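Local coordinates for ribokinase (Giardia lamblia, PDB 6WHJ), which probably phosphorylates D-ribose at O-5, using ATP and magnesium, as a dimeric ribokinase of the PfkB carbohydrate kinase family, at residues I12-R17 / Q144-P149; K8-G13 / R61-G66; M122-L127 / P149-L154. One frame throughout, in Å; residues are numbered along the deposited sequence.

Contact 1 of 3, residues I12-R17 / Q144-P149. With EDO (1,2-ethanediol), chain F.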
loop_
_atom_site.group_PDB
_atom_site.type_symbol
_atom_site.label_atom_id
_atom_site.label_comp_id
_atom_site.label_asym_id
_atom_site.label_seq_id
_atom_site.Cartn_x
_atom_site.Cartn_y
_atom_site.Cartn_z
ATOM N N ILE B 12 13.193 20.173 8.804
ATOM C CA ILE B 12 11.856 20.124 9.376
ATOM C C ILE B 12 10.961 19.445 8.348
ATOM O O ILE B 12 10.623 20.050 7.324
ATOM C CB ILE B 12 11.332 21.526 9.711
ATOM C CG1 ILE B 12 12.367 22.318 10.522
ATOM C CG2 ILE B 12 10.042 21.423 10.485
ATOM C CD1 ILE B 12 12.065 23.817 10.614
ATOM N N GLY B 13 10.568 18.203 8.608
ATOM C CA GLY B 13 9.733 17.511 7.656
ATOM C C GLY B 13 9.250 16.159 8.133
ATOM O O GLY B 13 9.204 15.872 9.330
ATOM N N SER B 14 8.913 15.317 7.170
ATOM C CA SER B 14 8.130 14.124 7.443
ATOM C C SER B 14 8.992 12.889 7.665
ATOM O O SER B 14 10.122 12.785 7.171
ATOM C CB SER B 14 7.176 13.864 6.285
ATOM O OG SER B 14 7.938 13.675 5.109
ATOM N N TYR B 15 8.433 11.944 8.417
ATOM C CA TYR B 15 8.884 10.562 8.402
ATOM C C TYR B 15 7.696 9.705 7.994
ATOM O O TYR B 15 6.617 9.806 8.590
ATOM C CB TYR B 15 9.422 10.076 9.757
ATOM C CG TYR B 15 9.643 8.575 9.718
ATOM C CD1 TYR B 15 10.773 8.050 9.116
ATOM C CD2 TYR B 15 8.681 7.686 10.185
ATOM C CE1 TYR B 15 10.972 6.693 9.018
ATOM C CE2 TYR B 15 8.871 6.313 10.093
ATOM C CZ TYR B 15 10.023 5.824 9.502
ATOM O OH TYR B 15 10.255 4.463 9.394
ATOM N N ASN B 16 7.902 8.863 6.986
ATOM C CA ASN B 16 6.916 7.884 6.563
ATOM C C ASN B 16 7.556 6.503 6.577
ATOM O O ASN B 16 8.687 6.332 6.111
ATOM C CB ASN B 16 6.390 8.181 5.147
ATOM C CG ASN B 16 5.691 9.529 5.036
ATOM O OD1 ASN B 16 4.863 9.884 5.867
ATOM N ND2 ASN B 16 6.033 10.285 4.004
ATOM N N ARG B 17 6.837 5.524 7.118
ATOM C CA ARG B 17 7.213 4.132 6.923
ATOM C C ARG B 17 6.724 3.720 5.536
ATOM O O ARG B 17 5.516 3.734 5.263
ATOM C CB ARG B 17 6.611 3.246 8.015
ATOM C CG ARG B 17 7.057 1.790 7.962
ATOM C CD ARG B 17 8.557 1.715 7.952
ATOM N NE ARG B 17 9.076 0.350 8.004
ATOM C CZ ARG B 17 9.694 -0.195 9.049
ATOM N NH1 ARG B 17 9.892 0.509 10.162
ATOM N NH2 ARG B 17 10.132 -1.448 8.973
ATOM N N GLN B 144 10.207 20.424 3.027
ATOM C CA GLN B 144 9.599 19.834 1.839
ATOM C C GLN B 144 8.093 20.068 1.850
ATOM O O GLN B 144 7.625 21.097 2.344
ATOM C CB GLN B 144 9.891 18.340 1.750
ATOM C CG GLN B 144 11.346 17.971 1.893
ATOM C CD GLN B 144 11.798 17.960 3.329
ATOM O OE1 GLN B 144 11.008 17.699 4.234
ATOM N NE2 GLN B 144 13.074 18.232 3.549
ATOM N N CYS B 145 7.323 19.117 1.321
ATOM C CA CYS B 145 5.875 19.277 1.212
ATOM C C CYS B 145 5.129 18.059 1.748
ATOM O O CYS B 145 4.054 17.717 1.244
ATOM C CB CYS B 145 5.473 19.533 -0.238
ATOM S SG CYS B 145 6.093 21.075 -0.937
ATOM N N GLU B 146 5.657 17.408 2.788
ATOM C CA GLU B 146 5.030 16.213 3.340
ATOM C C GLU B 146 4.568 16.403 4.784
ATOM O O GLU B 146 4.405 15.417 5.509
ATOM C CB GLU B 146 5.969 15.013 3.224
ATOM C CG GLU B 146 6.138 14.482 1.808
ATOM C CD GLU B 146 6.973 13.211 1.742
ATOM O OE1 GLU B 146 7.653 12.890 2.742
ATOM O OE2 GLU B 146 6.962 12.542 0.677
ATOM N N ILE B 147 4.386 17.651 5.231
ATOM C CA ILE B 147 3.624 17.933 6.446
ATOM C C ILE B 147 2.421 18.781 6.036
ATOM O O ILE B 147 2.185 19.001 4.845
ATOM C CB ILE B 147 4.467 18.623 7.540
ATOM C CG1 ILE B 147 4.939 20.013 7.092
ATOM C CG2 ILE B 147 5.662 17.739 7.944
ATOM C CD1 ILE B 147 5.560 20.849 8.212
ATOM N N SER B 148 1.660 19.272 7.005
ATOM C CA SER B 148 0.415 19.954 6.678
ATOM C C SER B 148 0.675 21.353 6.117
ATOM O O SER B 148 1.625 22.029 6.524
ATOM C CB SER B 148 -0.471 20.067 7.910
ATOM O OG SER B 148 -0.345 21.353 8.503
ATOM N N PRO B 149 -0.164 21.809 5.172
ATOM C CA PRO B 149 0.024 23.161 4.614
ATOM C C PRO B 149 -0.007 24.264 5.659
ATOM O O PRO B 149 0.862 25.149 5.646
ATOM C CB PRO B 149 -1.144 23.289 3.622
ATOM C CG PRO B 149 -1.471 21.890 3.246
ATOM C CD PRO B 149 -1.244 21.075 4.486
HETATM C C1 EDO F . 8.558 9.796 -0.016
HETATM O O1 EDO F . 7.260 10.304 -0.358
HETATM C C2 EDO F . 8.423 8.449 0.692
HETATM O O2 EDO F . 7.354 8.542 1.643
HETATM O O HOH W 1 8.911 20.019 5.193
HETATM O O HOH W 2 8.551 17.378 4.552
HETATM O O HOH W 3 3.561 12.916 4.809
#

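Contact 2 of 3, residues K8-G13 / R61-G66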
loop_
_atom_site.group_PDB
_atom_site.type_symbol
_atom_site.label_atom_id
_atom_site.label_comp_id
_atom_site.label_asym_id
_atom_site.label_seq_id
_atom_site.Cartn_x
_atom_site.Cartn_y
_atom_site.Cartn_z
ATOM N N LYS B 8 24.122 22.445 12.433
ATOM C CA LYS B 8 24.245 23.418 11.359
ATOM C C LYS B 8 23.223 23.227 10.249
ATOM O O LYS B 8 22.925 24.189 9.539
ATOM C CB LYS B 8 25.653 23.361 10.742
ATOM C CG LYS B 8 26.822 23.491 11.718
ATOM C CD LYS B 8 27.365 24.910 11.779
ATOM C CE LYS B 8 26.532 25.800 12.694
ATOM N NZ LYS B 8 26.753 27.251 12.406
ATOM N N ILE B 9 22.648 22.033 10.118
ATOM C CA ILE B 9 21.583 21.750 9.162
ATOM C C ILE B 9 20.384 21.258 9.956
ATOM O O ILE B 9 20.482 20.258 10.677
ATOM C CB ILE B 9 22.001 20.707 8.108
ATOM C CG1 ILE B 9 23.246 21.168 7.338
ATOM C CG2 ILE B 9 20.845 20.425 7.133
ATOM C CD1 ILE B 9 23.920 20.058 6.542
ATOM N N VAL B 10 19.264 21.967 9.839
ATOM C CA VAL B 10 18.019 21.614 10.509
ATOM C C VAL B 10 17.020 21.236 9.417
ATOM O O VAL B 10 16.748 22.036 8.512
ATOM C CB VAL B 10 17.498 22.771 11.385
ATOM C CG1 VAL B 10 16.194 22.402 12.072
ATOM C CG2 VAL B 10 18.534 23.191 12.408
ATOM N N ILE B 11 16.485 20.023 9.481
ATOM C CA ILE B 11 15.515 19.546 8.496
ATOM C C ILE B 11 14.176 19.378 9.205
ATOM O O ILE B 11 14.046 18.554 10.119
ATOM C CB ILE B 11 15.953 18.231 7.825
ATOM C CG1 ILE B 11 17.345 18.349 7.210
ATOM C CG2 ILE B 11 14.948 17.807 6.772
ATOM C CD1 ILE B 11 18.439 17.824 8.107
ATOM N N ILE B 12 13.193 20.173 8.804
ATOM C CA ILE B 12 11.856 20.124 9.376
ATOM C C ILE B 12 10.961 19.445 8.348
ATOM O O ILE B 12 10.623 20.050 7.324
ATOM C CB ILE B 12 11.332 21.526 9.711
ATOM C CG1 ILE B 12 12.367 22.318 10.522
ATOM C CG2 ILE B 12 10.042 21.423 10.485
ATOM C CD1 ILE B 12 12.065 23.817 10.614
ATOM N N GLY B 13 10.568 18.203 8.608
ATOM C CA GLY B 13 9.733 17.511 7.656
ATOM C C GLY B 13 9.250 16.159 8.133
ATOM O O GLY B 13 9.204 15.872 9.330
ATOM N N ARG B 61 26.161 17.359 13.094
ATOM C CA ARG B 61 25.858 18.664 12.512
ATOM C C ARG B 61 24.478 18.714 11.865
ATOM O O ARG B 61 23.982 19.808 11.571
ATOM C CB ARG B 61 26.911 19.020 11.464
ATOM C CG ARG B 61 28.330 18.715 11.893
ATOM C CD ARG B 61 29.327 19.491 11.057
ATOM N NE ARG B 61 29.497 20.845 11.564
ATOM C CZ ARG B 61 30.327 21.742 11.045
ATOM N NH1 ARG B 61 31.088 21.430 10.000
ATOM N NH2 ARG B 61 30.404 22.948 11.586
ATOM N N ALA B 62 23.862 17.563 11.618
ATOM C CA ALA B 62 22.496 17.507 11.132
ATOM C C ALA B 62 21.532 17.402 12.306
ATOM O O ALA B 62 21.882 16.924 13.388
ATOM C CB ALA B 62 22.311 16.327 10.184
ATOM N N PHE B 63 20.300 17.849 12.079
ATOM C CA PHE B 63 19.282 17.850 13.125
ATOM C C PHE B 63 17.939 17.645 12.442
ATOM O O PHE B 63 17.568 18.426 11.561
ATOM C CB PHE B 63 19.312 19.166 13.918
ATOM C CG PHE B 63 18.479 19.154 15.183
ATOM C CD1 PHE B 63 18.899 18.454 16.299
ATOM C CD2 PHE B 63 17.297 19.874 15.264
ATOM C CE1 PHE B 63 18.141 18.451 17.456
ATOM C CE2 PHE B 63 16.538 19.875 16.414
ATOM C CZ PHE B 63 16.961 19.161 17.512
ATOM N N PHE B 64 17.226 16.582 12.810
ATOM C CA PHE B 64 15.944 16.281 12.188
ATOM C C PHE B 64 14.818 16.688 13.132
ATOM O O PHE B 64 14.863 16.392 14.331
ATOM C CB PHE B 64 15.830 14.800 11.818
ATOM C CG PHE B 64 14.476 14.419 11.258
ATOM C CD1 PHE B 64 13.952 15.095 10.159
ATOM C CD2 PHE B 64 13.745 13.365 11.804
ATOM C CE1 PHE B 64 12.714 14.756 9.644
ATOM C CE2 PHE B 64 12.504 13.018 11.281
ATOM C CZ PHE B 64 11.988 13.713 10.204
ATOM N N VAL B 65 13.816 17.370 12.584
ATOM C CA VAL B 65 12.644 17.808 13.327
ATOM C C VAL B 65 11.432 17.179 12.662
ATOM O O VAL B 65 11.148 17.469 11.493
ATOM C CB VAL B 65 12.518 19.338 13.341
ATOM C CG1 VAL B 65 11.323 19.758 14.195
ATOM C CG2 VAL B 65 13.818 19.983 13.808
ATOM N N GLY B 66 10.727 16.320 13.396
ATOM C CA GLY B 66 9.563 15.631 12.865
ATOM C C GLY B 66 8.730 15.029 13.974
ATOM O O GLY B 66 9.140 14.992 15.134
#

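Contact 3 of 3, residues M122-L127 / P149-L154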
loop_
_atom_site.group_PDB
_atom_site.type_symbol
_atom_site.label_atom_id
_atom_site.label_comp_id
_atom_site.label_asym_id
_atom_site.label_seq_id
_atom_site.Cartn_x
_atom_site.Cartn_y
_atom_site.Cartn_z
ATOM N N MET B 122 0.747 16.608 12.746
ATOM C CA MET B 122 0.789 17.283 14.041
ATOM C C MET B 122 2.037 18.132 14.249
ATOM O O MET B 122 2.127 18.822 15.275
ATOM C CB MET B 122 0.703 16.286 15.205
ATOM C CG MET B 122 -0.699 15.861 15.587
ATOM S SD MET B 122 -1.429 14.667 14.467
ATOM C CE MET B 122 -2.908 14.273 15.412
ATOM N N LEU B 123 3.006 18.076 13.336
ATOM C CA LEU B 123 4.260 18.816 13.477
ATOM C C LEU B 123 3.967 20.294 13.263
ATOM O O LEU B 123 3.769 20.741 12.134
ATOM C CB LEU B 123 5.299 18.303 12.482
ATOM C CG LEU B 123 6.725 18.857 12.579
ATOM C CD1 LEU B 123 7.321 18.485 13.905
ATOM C CD2 LEU B 123 7.600 18.335 11.466
ATOM N N LYS B 124 3.932 21.049 14.357
ATOM C CA LYS B 124 3.733 22.489 14.433
ATOM C C LYS B 124 4.892 23.057 15.233
ATOM O O LYS B 124 5.577 22.316 15.945
ATOM C CB LYS B 124 2.437 22.895 15.158
ATOM C CG LYS B 124 1.162 22.131 14.928
ATOM C CD LYS B 124 0.103 22.743 15.829
ATOM C CE LYS B 124 -1.300 22.462 15.363
ATOM N NZ LYS B 124 -1.488 21.010 15.098
ATOM N N PRO B 125 5.138 24.368 15.147
ATOM C CA PRO B 125 6.133 24.965 16.051
ATOM C C PRO B 125 5.876 24.658 17.518
ATOM O O PRO B 125 6.815 24.303 18.241
ATOM C CB PRO B 125 5.999 26.470 15.765
ATOM C CG PRO B 125 5.542 26.528 14.336
ATOM C CD PRO B 125 4.629 25.341 14.161
ATOM N N SER B 126 4.615 24.733 17.964
ATOM C CA SER B 126 4.303 24.524 19.378
ATOM C C SER B 126 4.701 23.124 19.857
ATOM O O SER B 126 4.954 22.927 21.052
ATOM C CB SER B 126 2.817 24.808 19.629
ATOM O OG SER B 126 1.982 23.789 19.094
ATOM N N LEU B 127 4.716 22.136 18.962
ATOM C CA LEU B 127 5.176 20.803 19.339
ATOM C C LEU B 127 6.680 20.763 19.588
ATOM O O LEU B 127 7.158 19.879 20.310
ATOM C CB LEU B 127 4.807 19.793 18.249
ATOM C CG LEU B 127 5.033 18.337 18.640
ATOM C CD1 LEU B 127 4.135 18.010 19.819
ATOM C CD2 LEU B 127 4.790 17.388 17.459
ATOM N N PRO B 149 -0.164 21.809 5.172
ATOM C CA PRO B 149 0.024 23.161 4.614
ATOM C C PRO B 149 -0.007 24.264 5.659
ATOM O O PRO B 149 0.862 25.149 5.646
ATOM C CB PRO B 149 -1.144 23.289 3.622
ATOM C CG PRO B 149 -1.471 21.890 3.246
ATOM C CD PRO B 149 -1.244 21.075 4.486
ATOM N N ASP B 150 -0.971 24.221 6.583
ATOM C CA ASP B 150 -1.091 25.280 7.578
ATOM C C ASP B 150 0.082 25.276 8.549
ATOM O O ASP B 150 0.544 26.346 8.973
ATOM C CB ASP B 150 -2.392 25.117 8.363
ATOM C CG ASP B 150 -3.623 25.441 7.539
ATOM O OD1 ASP B 150 -3.484 26.039 6.450
ATOM O OD2 ASP B 150 -4.740 25.120 8.006
ATOM N N ASN B 151 0.590 24.093 8.895
ATOM C CA ASN B 151 1.718 24.005 9.809
ATOM C C ASN B 151 3.026 24.389 9.136
ATOM O O ASN B 151 3.931 24.901 9.802
ATOM C CB ASN B 151 1.801 22.599 10.389
ATOM C CG ASN B 151 0.638 22.291 11.305
ATOM O OD1 ASN B 151 0.045 23.200 11.886
ATOM N ND2 ASN B 151 0.298 21.015 11.436
ATOM N N THR B 152 3.149 24.140 7.833
ATOM C CA THR B 152 4.293 24.661 7.092
ATOM C C THR B 152 4.352 26.180 7.193
ATOM O O THR B 152 5.425 26.754 7.408
ATOM C CB THR B 152 4.211 24.224 5.636
ATOM O OG1 THR B 152 4.224 22.793 5.568
ATOM C CG2 THR B 152 5.400 24.752 4.859
ATOM N N LEU B 153 3.199 26.849 7.060
ATOM C CA LEU B 153 3.181 28.305 7.142
ATOM C C LEU B 153 3.513 28.784 8.550
ATOM O O LEU B 153 4.078 29.875 8.722
ATOM C CB LEU B 153 1.824 28.850 6.681
ATOM C CG LEU B 153 1.523 28.601 5.201
ATOM C CD1 LEU B 153 0.280 29.320 4.744
ATOM C CD2 LEU B 153 2.727 28.963 4.316
ATOM N N LEU B 154 3.161 28.000 9.569
ATOM C CA LEU B 154 3.615 28.341 10.911
ATOM C C LEU B 154 5.130 28.207 11.017
ATOM O O LEU B 154 5.789 29.075 11.604
ATOM C CB LEU B 154 2.916 27.479 11.965
ATOM C CG LEU B 154 1.402 27.632 12.161
ATOM C CD1 LEU B 154 0.897 26.637 13.192
ATOM C CD2 LEU B 154 1.037 29.048 12.546
HETATM O O HOH W 4 2.172 19.077 10.093
#

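Contact 1 of 3, residues I12-R17 / Q144-P149
The carboxylate of Glu146 and the amide of Asn16 meet at an angle, their planes 54° apart. Ser14 OG donates to the anti lone pair of Glu146 OE1, the one away from OE2, across 2.5 Å; the backbone N of Lys44 also binds that oxygen. Asn16 ND2 donates to ethanediol O2 at 3.2 Å and lies 3.3 Å from Glu146 OE1. The other ethanediol hydroxyl, O1, is hydrogen-bonded to Glu146 OE2. The Glu146 chain runs extended beyond CG, chi2 of -175° placing CD anti to CA. Asn16, Glu146 and Asp18, which also binds the diol, are predicted to hold ribose, consistent with the diol sitting in the sugar site.

Gln144 carries a second flat group on a chain bent at chi2 (80°), which places CD; OE1 of its amide lies 3.7 Å from Gly13 CA and accepts from water 2 at 2.5 Å, while NE2 bonds to Gln48. Beside it, water 1 takes the N-H of Gln144 at 2.6 Å and donates to Ile12 O at 2.7 Å, bridging the two backbones. Ile147 CG2 packs on Gly13 C.

Residues 12-17 lead from strand 9-12 of the large sheet into strand 16-22 of the smaller one. Residues 144-149 link strand 140-143 to helix 149-165, whose Phe155 packs on Ile12 and Ile147, while Ile115 of strand 111-116 touches Asn16 and Glu146.

Contact 2 of 3, residues K8-G13 / R61-G66
Two neighbouring parallel strands of the large sheet, the Rossmann-like core of the ribokinase fold, pair here in register: Ile9 beside Ala62, Val10 beside Phe63, Ile11 beside Phe64 and Ile12 beside Val65. Their axes are 4.7 Å apart at closest approach, inclined by 18°.

The ladder begins at Arg61 O, which accepts from both Lys8 N and Ile9 N. Phe63 N then gives a weak bond to Ile9 O, and straighter ones follow: Ile11 N to Phe63 O at 2.8 Å, Val65 N to Ile11 O at 2.7 Å and Gly13 N to Val65 O at 3.0 Å. The CA-H groups of Ala62, Val10 and Ile12 also face carbonyl oxygens across the gap.

On one face Val10 CG1, anti to its backbone N (chi1 180°), touches Val65 CG2 at 3.8 Å and the edge of the Phe63 ring, while Ile12 CG1 lies beside Val65 CB. On the other, the Phe64 ring brings CD1 to 3.5 Å from Ile11 O and CZ to 3.6 Å from Gly13 O; Gly66 N sits over the ring centre. At the start of the ladder, CG and CD of Lys8 pass Arg61 NH2, and the charged ends part, Lys8 NZ to Lys137 O and Arg61 to Glu289.

Ala62, Ile11 and Phe64 pack against helix 44-55, and Ile9 on the same face against helix 272-287. Leu131 of helix 131-135 meets Val10, Ile12 and Val65, and strand 140-143 bonds to the far side of strand 9-12.

Contact 3 of 3, residues M122-L127 / P149-L154
Leu123 opens the contact through its carbonyl: O lies 3.2 Å from Asn151 CB, close to the root of that side chain. Water 4 joins the same oxygen to the amide, donating to Leu123 O at 3.1 Å and accepting from Asn151 ND2 at 3.0 Å, so one carbonyl meets both the aliphatic carbon of Asn151 and, through water, its polar end. The Leu123 side chain itself turns to Phe155, further along the helix.

At Lys124 the methylene chain runs across the Asn151 amide at a slant, CG coming to 3.4 Å from OD1. Its chi1 of -41° puts CG beside the backbone N, and CE also passes OD1, at 3.8 Å. No hydrogen bond links the two side chains.

Pro125 makes the apolar end of the contact. Its ring presents CD to Leu154 CB at 3.5 Å and CG at 3.7 Å, the two side chains lying at about a right angle; Leu154 CD1 stands a little further from Pro125 CD. The ring also rests on Phe155 and Val158 of the same helix.

The chain between strand 111-116 and helix 131-135 thus lies over the first turns of helix 149-165, where Asn151 and Leu154, three residues apart, face the loop. That helix begins behind Ser148, whose OG binds Asn151 N: loop-on-helix packing beside a serine N-cap.

In the fold
Contact 2 is core: a regular backbone ladder with mostly buried apolar side chains on both sheet faces. Contact 1 is also buried but polar, held by side chains and waters in the loops that follow strand 9-12 and strand 140-143, in the predicted sugar site. Contact 3 lies nearer the surface and has no direct hydrogen bond between its segments, relying on packing and one water. Contacts 1 and 2 share Ile12 and Gly13; contacts 1 and 3 share Pro149, at the start of helix 149-165. Leu123 ties all three together, since its CD2 packs against Gly13 O, Gly66 CA and Ile147 CG2.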